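Local coordinates for extracellular solute-binding protein, family 7 (PDB 4PET) that binds pyruvate together with a calcium ion and probably delivers such a substrate to a TRAP transporter in the bacterial periplasm, at residues N104-T109 and P176-E181. Residues are numbered along the deposited sequence; the frame is centred on the assembly and turned at random.
Sequences NTMFFT and PGFAGE. With PYR (pyruvic acid), chain D.
Met106, a selenomethionine, lays its SE atom against the first turn of helix 177-185 and its methyl against the Phe178 ring. SE comes within 3.7 Å of Phe178 N and also touches Gly177 C. The side chain is extended from CA to SE and then bends at its last torsion (chi3 -70°). That bend brings CE to the rim of the Phe178 ring, 3.7 Å from CD1 and in the ring plane. SE itself lies at the ring edge, 5.3 Å from the centroid, in a Met-aromatic contact. Glu181 CG adds a looser apolar touch to SE at 4.2 Å. The carboxylate of Glu181 is engaged by Lys99, which makes a salt bridge with OE2 and a hydrogen bond with Gly177 O.

Phe107 also meets Phe178 at CD1, the carbon that Met106 CE touches. Its CE1 sits 3.8 Å from Phe178 CD1, and the two rings form an oblique pair with their planes inclined at 55°. CG of Phe178 lies anti to the backbone N (chi1 -161°), which sets CD1 of the ring against both Met106 CE and Phe107 CE1. Both rings continue into a larger apolar cluster. Helix 301-321 packs on Phe178, with Phe318 edge-to-face to it, and Leu329 and Leu332 of helix 323-353 touch Phe107.

Gly177 has a positive phi, a region of backbone space that glycine enters more easily than other residues, and passes close to Met106. One residue earlier, Pro176 CG is 3.3 Å from pyruvate O. The buried contact links the loop after strand 90-93 to the helix that follows the pyruvate-binding Arg174. It is plain apolar packing beside the ligand site, in the two-lobed fold of a DctP-type TRAP solute-binding protein, where pyruvate and calcium sit between the lobes.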
ATOM      1  N   ASN A 104     -13.087  21.967  -2.287  1.00 17.51           N
ATOM      2  CA  ASN A 104     -12.434  20.936  -3.118  1.00 20.62           C
ATOM      3  C   ASN A 104     -11.233  20.285  -2.437  1.00 24.28           C
ATOM      4  O   ASN A 104     -10.818  19.180  -2.819  1.00 21.38           O
ATOM      5  CB  ASN A 104     -12.090  21.479  -4.508  1.00 19.07           C
ATOM      6  CG  ASN A 104     -13.334  21.677  -5.352  1.00 19.11           C
ATOM      7  OD1 ASN A 104     -14.253  20.858  -5.290  1.00 22.27           O
ATOM      8  ND2 ASN A 104     -13.398  22.772  -6.103  1.00 25.56           N
ATOM      9  N   THR A 105     -10.713  20.926  -1.396  1.00 19.69           N
ATOM     10  CA  THR A 105      -9.646  20.314  -0.610  1.00 17.75           C
ATOM     11  C   THR A 105     -10.074  19.041   0.140  1.00 20.32           C
ATOM     12  O   THR A 105      -9.221  18.249   0.524  1.00 20.71           O
ATOM     13  CB  THR A 105      -9.041  21.294   0.408  1.00 19.76           C
ATOM     14  OG1 THR A 105     -10.050  21.745   1.332  1.00 18.42           O
ATOM     15  CG2 THR A 105      -8.395  22.472  -0.318  1.00 17.28           C
HETATM   16  N   MSE A 106     -11.373  18.849   0.360  1.00 20.25           N
HETATM   17  CA  MSE A 106     -11.858  17.664   1.091  1.00 21.33           C
HETATM   18  C   MSE A 106     -11.549  16.324   0.411  1.00 19.09           C
HETATM   19  O   MSE A 106     -11.258  15.335   1.079  1.00 19.70           O
HETATM   20  CB  MSE A 106     -13.379  17.739   1.275  1.00 19.36           C
HETATM   21  CG  MSE A 106     -13.845  18.793   2.269  1.00 23.22           C
HETATM   22 SE   MSE A 106     -15.751  18.588   2.626  0.81 25.42          SE
HETATM   23  CE  MSE A 106     -16.478  19.170   0.910  1.00 37.49           C
ATOM     24  N   PHE A 107     -11.620  16.302  -0.912  1.00 19.16           N
ATOM     25  CA  PHE A 107     -11.666  15.049  -1.651  1.00 22.55           C
ATOM     26  C   PHE A 107     -10.296  14.381  -1.846  1.00 22.20           C
ATOM     27  O   PHE A 107     -10.245  13.228  -2.239  1.00 25.31           O
ATOM     28  CB  PHE A 107     -12.427  15.245  -2.974  1.00 26.59           C
ATOM     29  CG  PHE A 107     -13.733  15.982  -2.783  1.00 27.84           C
ATOM     30  CD1 PHE A 107     -14.760  15.416  -2.053  1.00 23.02           C
ATOM     31  CD2 PHE A 107     -13.897  17.268  -3.266  1.00 27.79           C
ATOM     32  CE1 PHE A 107     -15.928  16.084  -1.842  1.00 25.64           C
ATOM     33  CE2 PHE A 107     -15.075  17.965  -3.042  1.00 28.57           C
ATOM     34  CZ  PHE A 107     -16.081  17.381  -2.343  1.00 24.71           C
ATOM     35  N   PHE A 108      -9.201  15.086  -1.523  1.00 20.02           N
ATOM     36  CA  PHE A 108      -7.865  14.531  -1.632  1.00 18.54           C
ATOM     37  C   PHE A 108      -7.402  13.805  -0.361  1.00 26.14           C
ATOM     38  O   PHE A 108      -6.308  13.245  -0.337  1.00 23.92           O
ATOM     39  CB  PHE A 108      -6.870  15.613  -2.056  1.00 15.03           C
ATOM     40  CG  PHE A 108      -7.276  16.281  -3.351  1.00 13.79           C
ATOM     41  CD1 PHE A 108      -7.046  15.637  -4.571  1.00 21.96           C
ATOM     42  CD2 PHE A 108      -7.974  17.481  -3.348  1.00 20.65           C
ATOM     43  CE1 PHE A 108      -7.445  16.209  -5.774  1.00 22.09           C
ATOM     44  CE2 PHE A 108      -8.380  18.067  -4.550  1.00 22.18           C
ATOM     45  CZ  PHE A 108      -8.116  17.435  -5.765  1.00 22.21           C
ATOM     46  N   THR A 109      -8.238  13.822   0.677  1.00 18.39           N
ATOM     47  CA  THR A 109      -7.936  13.148   1.909  1.00 13.58           C
ATOM     48  C   THR A 109      -8.589  11.765   1.890  1.00 14.94           C
ATOM     49  O   THR A 109      -7.890  10.750   1.884  1.00 17.68           O
ATOM     50  CB  THR A 109      -8.405  13.921   3.106  1.00 14.64           C
ATOM     51  OG1 THR A 109      -7.691  15.158   3.185  1.00 17.47           O
ATOM     52  CG2 THR A 109      -8.107  13.122   4.347  1.00 17.54           C
ATOM     53  N   PRO A 176     -14.281  15.332  10.766  1.00 19.84           N
ATOM     54  CA  PRO A 176     -13.913  16.253   9.682  1.00 19.28           C
ATOM     55  C   PRO A 176     -14.447  15.859   8.302  1.00 19.93           C
ATOM     56  O   PRO A 176     -15.163  14.841   8.117  1.00 18.99           O
ATOM     57  CB  PRO A 176     -12.395  16.180   9.689  1.00 21.39           C
ATOM     58  CG  PRO A 176     -12.112  14.701  10.073  1.00 22.79           C
ATOM     59  CD  PRO A 176     -13.256  14.277  10.955  1.00 27.11           C
ATOM     60  N   GLY A 177     -14.089  16.689   7.326  1.00 21.76           N
ATOM     61  CA  GLY A 177     -14.252  16.351   5.938  1.00 19.30           C
ATOM     62  C   GLY A 177     -15.685  16.183   5.533  1.00 27.12           C
ATOM     63  O   GLY A 177     -16.642  16.728   6.145  1.00 21.55           O
ATOM     64  N   PHE A 178     -15.840  15.406   4.479  1.00 19.82           N
ATOM     65  CA  PHE A 178     -17.122  15.273   3.841  1.00 21.33           C
ATOM     66  C   PHE A 178     -18.133  14.531   4.727  1.00 20.36           C
ATOM     67  O   PHE A 178     -19.336  14.816   4.660  1.00 23.61           O
ATOM     68  CB  PHE A 178     -16.979  14.577   2.487  1.00 18.98           C
ATOM     69  CG  PHE A 178     -18.165  14.802   1.596  1.00 24.15           C
ATOM     70  CD1 PHE A 178     -18.394  16.042   1.028  1.00 31.00           C
ATOM     71  CD2 PHE A 178     -19.067  13.797   1.353  1.00 20.30           C
ATOM     72  CE1 PHE A 178     -19.505  16.259   0.213  1.00 24.62           C
ATOM     73  CE2 PHE A 178     -20.158  14.003   0.538  1.00 28.14           C
ATOM     74  CZ  PHE A 178     -20.390  15.232  -0.015  1.00 29.89           C
ATOM     75  N   ALA A 179     -17.658  13.595   5.552  1.00 21.31           N
ATOM     76  CA  ALA A 179     -18.575  12.898   6.471  1.00 21.42           C
ATOM     77  C   ALA A 179     -19.259  13.904   7.424  1.00 18.63           C
ATOM     78  O   ALA A 179     -20.423  13.742   7.806  1.00 20.50           O
ATOM     79  CB  ALA A 179     -17.851  11.802   7.254  1.00 18.81           C
ATOM     80  N   GLY A 180     -18.542  14.950   7.804  1.00 18.66           N
ATOM     81  CA  GLY A 180     -19.114  15.980   8.662  1.00 20.63           C
ATOM     82  C   GLY A 180     -20.303  16.637   7.999  1.00 26.68           C
ATOM     83  O   GLY A 180     -21.344  16.875   8.613  1.00 24.25           O
ATOM     84  N   GLU A 181     -20.155  16.916   6.709  1.00 23.99           N
ATOM     85  CA  GLU A 181     -21.230  17.509   5.927  1.00 22.40           C
ATOM     86  C   GLU A 181     -22.415  16.545   5.809  1.00 20.86           C
ATOM     87  O   GLU A 181     -23.576  16.958   5.824  1.00 22.47           O
ATOM     88  CB  GLU A 181     -20.735  17.890   4.520  1.00 22.12           C
ATOM     89  CG  GLU A 181     -19.498  18.749   4.519  1.00 32.13           C
ATOM     90  CD  GLU A 181     -19.758  20.112   5.090  1.00 37.37           C
ATOM     91  OE1 GLU A 181     -20.573  20.846   4.484  1.00 35.57           O
ATOM     92  OE2 GLU A 181     -19.175  20.432   6.153  1.00 37.67           O
TER
HETATM   93  C   PYR D 402      -8.640  13.185  11.346  1.00 21.41           C
HETATM   94  O   PYR D 402      -9.850  12.850  11.703  1.00 18.99           O
HETATM   95  OXT PYR D 402      -8.294  14.422  11.563  1.00 15.36           O
HETATM   96  CA  PYR D 402      -7.736  12.227  10.839  1.00 32.70           C
HETATM   97  O3  PYR D 402      -8.148  11.051  10.438  1.00 24.97           O
HETATM   98  CB  PYR D 402      -6.263  12.498  10.795  1.00 31.98           C